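223aa long hypothetical arylmalonate decarboxylase (Sulfolobus tokodaii, PDB 2DGD) is of unconfirmed function but probably belongs with the arylmalonate decarboxylases, lyases that release carbon dioxide from disubstituted malonates. Local coordinates at residues G6-I11 against V31-T36; A14-M19 against C179-T184; E97-L102 against V200-A205. All blocks are in the same frame, centred on the assembly; numbering follows the deposited sequence.

Interaction 1 of 3, residues G6-I11 against V31-T36; sequences GRIGVI and VSIHST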
# COMPACT_ATOMS: atom_id res chain seq x y z
N GLY A 6 -22.04 -12.16 12.16
CA GLY A 6 -22.56 -13.51 12.09
C GLY A 6 -21.62 -14.51 12.72
O GLY A 6 -20.40 -14.30 12.75
N ARG A 7 -22.18 -15.59 13.24
CA ARG A 7 -21.40 -16.64 13.88
C ARG A 7 -21.77 -17.98 13.27
O ARG A 7 -22.93 -18.40 13.33
CB ARG A 7 -21.67 -16.65 15.38
CG ARG A 7 -21.20 -15.40 16.09
CD ARG A 7 -20.72 -15.75 17.48
NE ARG A 7 -21.46 -15.06 18.53
CZ ARG A 7 -21.01 -14.00 19.18
NH1 ARG A 7 -21.74 -13.45 20.13
NH2 ARG A 7 -19.81 -13.50 18.89
N ILE A 8 -20.79 -18.65 12.68
CA ILE A 8 -21.03 -19.94 12.05
C ILE A 8 -20.45 -21.09 12.87
O ILE A 8 -19.24 -21.15 13.13
CB ILE A 8 -20.43 -19.98 10.63
CG1 ILE A 8 -21.03 -18.85 9.79
CG2 ILE A 8 -20.70 -21.33 9.97
CD1 ILE A 8 -20.45 -18.74 8.40
N GLY A 9 -21.32 -22.00 13.28
CA GLY A 9 -20.86 -23.14 14.04
C GLY A 9 -20.54 -24.27 13.08
O GLY A 9 -21.16 -24.39 12.02
N VAL A 10 -19.57 -25.10 13.43
CA VAL A 10 -19.22 -26.21 12.57
C VAL A 10 -18.88 -27.48 13.37
O VAL A 10 -18.08 -27.45 14.31
CB VAL A 10 -18.03 -25.84 11.64
CG1 VAL A 10 -16.83 -25.43 12.46
CG2 VAL A 10 -17.66 -27.01 10.75
N ILE A 11 -19.54 -28.58 13.02
CA ILE A 11 -19.28 -29.85 13.66
C ILE A 11 -18.38 -30.62 12.71
O ILE A 11 -18.74 -30.85 11.56
CB ILE A 11 -20.58 -30.66 13.87
CG1 ILE A 11 -21.54 -29.88 14.77
CG2 ILE A 11 -20.25 -32.01 14.49
CD1 ILE A 11 -22.89 -30.53 14.88
N VAL A 31 -17.43 -11.86 10.94
CA VAL A 31 -17.93 -13.22 11.02
C VAL A 31 -16.90 -14.08 11.73
O VAL A 31 -15.70 -13.94 11.49
CB VAL A 31 -18.19 -13.81 9.61
CG1 VAL A 31 -18.77 -15.21 9.71
CG2 VAL A 31 -19.12 -12.92 8.84
N SER A 32 -17.36 -14.96 12.62
CA SER A 32 -16.46 -15.85 13.32
C SER A 32 -16.94 -17.29 13.20
O SER A 32 -18.14 -17.55 13.03
CB SER A 32 -16.31 -15.44 14.79
OG SER A 32 -17.57 -15.35 15.43
N ILE A 33 -15.99 -18.22 13.29
CA ILE A 33 -16.26 -19.65 13.18
C ILE A 33 -16.08 -20.33 14.53
O ILE A 33 -15.09 -20.10 15.23
CB ILE A 33 -15.30 -20.29 12.15
CG1 ILE A 33 -15.32 -19.49 10.85
CG2 ILE A 33 -15.70 -21.73 11.89
CD1 ILE A 33 -16.69 -19.39 10.20
N HIS A 34 -17.04 -21.17 14.90
CA HIS A 34 -16.98 -21.88 16.18
C HIS A 34 -17.19 -23.36 15.94
O HIS A 34 -18.22 -23.76 15.39
CB HIS A 34 -18.05 -21.31 17.10
CG HIS A 34 -18.00 -19.82 17.20
ND1 HIS A 34 -17.03 -19.16 17.91
CD2 HIS A 34 -18.74 -18.86 16.58
CE1 HIS A 34 -17.16 -17.86 17.73
NE2 HIS A 34 -18.19 -17.65 16.93
N SER A 35 -16.23 -24.17 16.37
CA SER A 35 -16.34 -25.60 16.13
C SER A 35 -16.29 -26.51 17.35
O SER A 35 -15.91 -26.10 18.45
CB SER A 35 -15.25 -26.03 15.14
OG SER A 35 -13.98 -25.61 15.58
N THR A 36 -16.70 -27.75 17.13
CA THR A 36 -16.68 -28.78 18.15
C THR A 36 -16.47 -30.08 17.38
O THR A 36 -16.96 -30.23 16.26
CB THR A 36 -17.98 -28.83 18.96
OG1 THR A 36 -17.77 -29.64 20.12
CG2 THR A 36 -19.13 -29.41 18.13

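Interaction 2 of 3, residues A14-M19 against C179-T184; sequences ANNAGM and CTALST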
# COMPACT_ATOMS: atom_id res chain seq x y z
N ALA A 14 -12.77 -35.34 14.50
CA ALA A 14 -11.62 -35.05 15.33
C ALA A 14 -10.34 -34.73 14.57
O ALA A 14 -9.67 -33.75 14.88
CB ALA A 14 -11.37 -36.22 16.29
N ASN A 15 -10.02 -35.55 13.58
CA ASN A 15 -8.78 -35.36 12.84
C ASN A 15 -8.81 -34.50 11.59
O ASN A 15 -7.92 -34.57 10.76
CB ASN A 15 -8.18 -36.72 12.52
CG ASN A 15 -7.86 -37.51 13.77
OD1 ASN A 15 -7.17 -37.01 14.66
ND2 ASN A 15 -8.37 -38.73 13.85
N ASN A 16 -9.84 -33.67 11.45
CA ASN A 16 -9.94 -32.79 10.30
C ASN A 16 -9.16 -31.52 10.65
O ASN A 16 -9.55 -30.79 11.56
CB ASN A 16 -11.40 -32.44 10.01
CG ASN A 16 -11.55 -31.51 8.82
OD1 ASN A 16 -10.87 -30.49 8.72
ND2 ASN A 16 -12.44 -31.87 7.90
N ALA A 17 -8.08 -31.25 9.93
CA ALA A 17 -7.29 -30.06 10.22
C ALA A 17 -7.31 -29.03 9.11
O ALA A 17 -6.61 -28.03 9.17
CB ALA A 17 -5.85 -30.45 10.53
N GLY A 18 -8.14 -29.27 8.09
CA GLY A 18 -8.20 -28.33 6.99
C GLY A 18 -9.41 -27.43 6.90
O GLY A 18 -9.32 -26.30 6.44
N MSE A 19 -10.56 -27.92 7.36
CA MSE A 19 -11.79 -27.14 7.27
C MSE A 19 -11.83 -25.86 8.09
O MSE A 19 -12.32 -24.84 7.62
CB MSE A 19 -12.99 -28.02 7.63
CG MSE A 19 -14.31 -27.26 7.58
SE MSE A 19 -15.89 -28.36 7.55
CE MSE A 19 -16.71 -27.63 5.96
N CYS A 179 -14.25 -33.87 0.02
CA CYS A 179 -13.72 -33.92 1.39
C CYS A 179 -13.37 -32.57 2.00
O CYS A 179 -12.61 -31.78 1.43
CB CYS A 179 -12.50 -34.86 1.48
SG CYS A 179 -12.31 -35.58 3.15
N THR A 180 -13.92 -32.33 3.19
CA THR A 180 -13.70 -31.10 3.91
C THR A 180 -12.38 -31.08 4.67
O THR A 180 -12.02 -30.05 5.24
CB THR A 180 -14.83 -30.83 4.92
OG1 THR A 180 -14.86 -31.89 5.88
CG2 THR A 180 -16.16 -30.74 4.21
N ALA A 181 -11.67 -32.21 4.68
CA ALA A 181 -10.38 -32.28 5.37
C ALA A 181 -9.29 -31.57 4.56
O ALA A 181 -8.26 -31.15 5.10
CB ALA A 181 -9.99 -33.72 5.62
N LEU A 182 -9.51 -31.43 3.25
CA LEU A 182 -8.57 -30.75 2.39
C LEU A 182 -8.73 -29.24 2.52
O LEU A 182 -9.84 -28.73 2.50
CB LEU A 182 -8.81 -31.14 0.93
CG LEU A 182 -8.36 -32.51 0.42
CD1 LEU A 182 -8.82 -32.69 -1.02
CD2 LEU A 182 -6.84 -32.64 0.52
N SER A 183 -7.62 -28.54 2.67
CA SER A 183 -7.66 -27.09 2.74
C SER A 183 -7.53 -26.64 1.29
O SER A 183 -6.44 -26.66 0.71
CB SER A 183 -6.49 -26.56 3.55
OG SER A 183 -6.47 -25.15 3.50
N THR A 184 -8.66 -26.25 0.70
CA THR A 184 -8.70 -25.85 -0.70
C THR A 184 -8.78 -24.36 -0.98
O THR A 184 -8.87 -23.96 -2.13
CB THR A 184 -9.88 -26.54 -1.39
OG1 THR A 184 -11.07 -26.33 -0.61
CG2 THR A 184 -9.63 -28.04 -1.50

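Interaction 3 of 3, residues E97-L102 against V200-A205; sequences ESVYEL and VSENAA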
# COMPACT_ATOMS: atom_id res chain seq x y z
N GLU A 97 -24.58 -31.44 0.03
CA GLU A 97 -25.80 -30.93 -0.59
C GLU A 97 -25.58 -29.52 -1.12
O GLU A 97 -26.24 -29.10 -2.07
CB GLU A 97 -26.94 -30.94 0.42
CG GLU A 97 -27.32 -32.33 0.93
CD GLU A 97 -28.60 -32.33 1.78
OE1 GLU A 97 -28.99 -33.44 2.24
OE2 GLU A 97 -29.20 -31.25 1.99
N SER A 98 -24.68 -28.78 -0.49
CA SER A 98 -24.36 -27.41 -0.90
C SER A 98 -23.70 -27.47 -2.27
O SER A 98 -23.98 -26.65 -3.15
CB SER A 98 -23.41 -26.76 0.10
OG SER A 98 -23.97 -26.73 1.40
N VAL A 99 -22.81 -28.44 -2.44
CA VAL A 99 -22.10 -28.63 -3.69
C VAL A 99 -23.11 -28.85 -4.80
O VAL A 99 -23.01 -28.27 -5.88
CB VAL A 99 -21.18 -29.86 -3.63
CG1 VAL A 99 -20.57 -30.11 -5.00
CG2 VAL A 99 -20.09 -29.64 -2.60
N TYR A 100 -24.10 -29.70 -4.53
CA TYR A 100 -25.12 -30.01 -5.51
C TYR A 100 -25.89 -28.76 -5.93
O TYR A 100 -26.05 -28.50 -7.12
CB TYR A 100 -26.09 -31.04 -4.95
CG TYR A 100 -27.16 -31.43 -5.94
CD1 TYR A 100 -26.86 -32.27 -7.01
CD2 TYR A 100 -28.46 -30.93 -5.83
CE1 TYR A 100 -27.82 -32.58 -7.96
CE2 TYR A 100 -29.42 -31.23 -6.77
CZ TYR A 100 -29.10 -32.06 -7.83
OH TYR A 100 -30.05 -32.35 -8.77
N GLU A 101 -26.36 -27.98 -4.96
CA GLU A 101 -27.10 -26.77 -5.28
C GLU A 101 -26.24 -25.77 -6.04
O GLU A 101 -26.69 -25.16 -7.00
CB GLU A 101 -27.65 -26.13 -4.00
CG GLU A 101 -28.65 -27.01 -3.26
CD GLU A 101 -29.88 -27.35 -4.09
OE1 GLU A 101 -30.64 -28.26 -3.67
OE2 GLU A 101 -30.10 -26.72 -5.14
N LEU A 102 -24.98 -25.63 -5.62
CA LEU A 102 -24.07 -24.71 -6.28
C LEU A 102 -23.80 -25.11 -7.72
O LEU A 102 -23.84 -24.26 -8.62
CB LEU A 102 -22.75 -24.64 -5.51
CG LEU A 102 -21.71 -23.66 -6.08
CD1 LEU A 102 -22.29 -22.27 -6.20
CD2 LEU A 102 -20.49 -23.65 -5.17
N VAL A 200 -15.20 -26.13 -7.69
CA VAL A 200 -15.90 -26.18 -6.40
C VAL A 200 -15.37 -27.17 -5.37
O VAL A 200 -15.37 -28.38 -5.60
CB VAL A 200 -17.40 -26.49 -6.63
CG1 VAL A 200 -18.14 -26.52 -5.30
CG2 VAL A 200 -18.01 -25.47 -7.56
N SER A 201 -14.92 -26.65 -4.24
CA SER A 201 -14.43 -27.52 -3.17
C SER A 201 -15.56 -27.65 -2.18
O SER A 201 -16.43 -26.78 -2.11
CB SER A 201 -13.22 -26.90 -2.47
OG SER A 201 -13.64 -25.85 -1.64
N GLU A 202 -15.55 -28.72 -1.41
CA GLU A 202 -16.61 -28.95 -0.45
C GLU A 202 -16.70 -27.84 0.59
O GLU A 202 -17.80 -27.42 0.97
CB GLU A 202 -16.42 -30.32 0.20
CG GLU A 202 -17.66 -30.85 0.88
CD GLU A 202 -17.65 -32.35 1.01
OE1 GLU A 202 -18.50 -32.88 1.76
OE2 GLU A 202 -16.81 -33.01 0.36
N ASN A 203 -15.55 -27.34 1.04
CA ASN A 203 -15.55 -26.28 2.03
C ASN A 203 -16.11 -24.98 1.48
O ASN A 203 -16.90 -24.31 2.14
CB ASN A 203 -14.15 -26.06 2.60
CG ASN A 203 -13.69 -27.22 3.47
OD1 ASN A 203 -14.51 -27.90 4.09
ND2 ASN A 203 -12.38 -27.44 3.53
N ALA A 204 -15.73 -24.62 0.26
CA ALA A 204 -16.23 -23.39 -0.35
C ALA A 204 -17.74 -23.46 -0.54
O ALA A 204 -18.46 -22.48 -0.31
CB ALA A 204 -15.54 -23.14 -1.67
N ALA A 205 -18.23 -24.62 -0.98
CA ALA A 205 -19.65 -24.82 -1.20
C ALA A 205 -20.39 -24.66 0.13
O ALA A 205 -21.44 -24.03 0.19
CB ALA A 205 -19.90 -26.19 -1.77

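Interaction 1 of 3, residues G6-I11 against V31-T36
Ile8 stands at the middle of a parallel ladder, its N donating to Ser32 O at 2.9 Å and its O accepting from His34 N at 2.8 Å. Further rungs run from Ser32 N to Gly6 O, from Val10 N to His34 O and from Thr36 N to Val10 O. The strand axes lie 4.5 Å apart and turn by 25°. On its other side strand 6-13 bonds through Arg7, Gly9 and Ile11 to Asp68 and strand 69-72, which makes it the central strand.

Apolar contacts fill the face that carries Ile8, Val10, Val31 and Ile33. The bend of Ile33 at chi2 (-59°) brings CD1 back to 3.8 Å from Ile8 CB, while Ile33 CG2 meets Val10 CG1 at 3.9 Å. Ile8 CD1 lies 4.1 Å from Val31 CG1. Helices 19-26 and 202-214 cover this face, where Ser35 also bonds to Glu20.

On the face of Arg7, Ser32 and His34 the contact is mostly polar. His34 NE2 and Ser32 OG share a hydrogen bond of 2.8 Å, with either able to donate, and the aliphatic part of Arg7 passes beside them, CG lying 3.7 Å from Ser32 OG. The guanidinium plane stands 75° from the imidazole, and its charged atoms do not touch the ring. His34 ND1 bonds to Glu20 of the second subunit. An alanine in place of His34 would probably leave that glutamate and the Ser32 hydroxyl without this partner and the Arg7 methylenes without the ring beside them.

With helix 19-26 linking the two strands, the arrangement is a beta-alpha-beta crossover, the repeating element of an alpha/beta fold, here with its outer strand 31-38 bordering the second subunit.

Interaction 2 of 3, residues A14-M19 against C179-T184
Thr180 O is gripped by two side-chain amides, through a weak hydrogen bond from Asn16 ND2 at 3.3 Å and a hydrogen bond from Asn203 ND2 on helix 202-214. The side chains of Asn16 and Thr180 cross at about a right angle, and Asn16 CG stands anti to its own backbone N (chi1 180°), on the side where Thr180 lies.

The other end of the Asn16 amide turns back on its own loop. Its OD1 accepts from Met19 N at 2.9 Å in a nearly straight bond (171°), with the donor in the carbonyl plane, and more weakly from Gly18 N. This is an Asx motif, formed just as helix 19-26 begins. The amide is probably held in this orientation, chiefly by the bond from Met19 N.

Apolar contact takes over beyond the amide. Met19 is present as selenomethionine; its SE lies 3.8 Å from Thr180 CB, and CE comes to 3.6 Å from Thr180 CG2. The hydroxyl of Thr180 bonds to Gly73 O. One residue earlier than Met19, Gly18 CA makes a CA-H...O contact with Ala181 O at 3.4 Å, and Gly18 O approaches Ser183 CB. The Ser183 hydroxyl is engaged by Asp22, a residue of helix 19-26.

Two loops, buried where they touch and each leading from a strand toward a helix, are thus joined by uncharged groups. Since the direct bond is weak, the position of the loops probably depends on the sum of shared acceptors, the methionine-threonine packing and the further partners of Thr180 and Ser183.

Interaction 3 of 3, residues E97-L102 against V200-A205
Val99 CG2 and Ala205 CB meet at 3.6 Å, the tightest apolar pair of a buried contact in which helix 95-105 lies against strand 199-201 and the first turn of helix 202-214. The Ala205 methyl also faces the helix backbone, CB lying 3.7 Å from Val99 N. Beside it, Leu102 crosses Val200 obliquely. Its CG is anti to the backbone N (chi1 -178°), and CD2 rests on both branches of the valine, 3.7 Å from CG1 and 3.9 Å from CG2. Ser98 adds its methylene, CB lying 3.4 Å from Ala205 O, while its hydroxyl makes weak hydrogen bonds to Glu209 and Ile94 O.

The margins are looser. Val99 CG1 stands 4.3 Å from Val200 CG1, and Val99 CG2 just reaches the Glu202 chain, CG at 4.4 Å, whose carboxylate is directed to Cys179 N instead. The helix side turned from the contact carries Glu97, paired to Lys86, Tyr100 and the exposed Glu101.

The two segments are joined by van der Waals contact alone, but the second is shaped by its own bonds. Ser201 is the N-cap where strand 199-201 gives way to helix 202-214, its OG accepting from Ala204 N at 3.1 Å. A helix laid over an edge strand and the helix that follows it is layered alpha/beta architecture, here close to the centre of the folded chain.

All three contacts are buried, but they differ in kind and in place. Interaction 1 is backbone pairing inside one sheet and interaction 2 a mixed loop-to-loop contact with one weak direct bond, and both come within reach of the second subunit; interaction 3 is helix packing untouched by other chains. Segment 14-19 follows directly on strand 6-13 of interaction 1 and leads into helix 19-26, and the two contacts meet where Val10 CG2 packs on the selenium of Met19. Interactions 2 and 3 meet at the start of helix 202-214, where Glu202 and Ser201 turn to Cys179 and Thr184. Interactions 1 and 3 do not touch, their nearest atoms being about 7 Å apart, so interaction 2 bridges them.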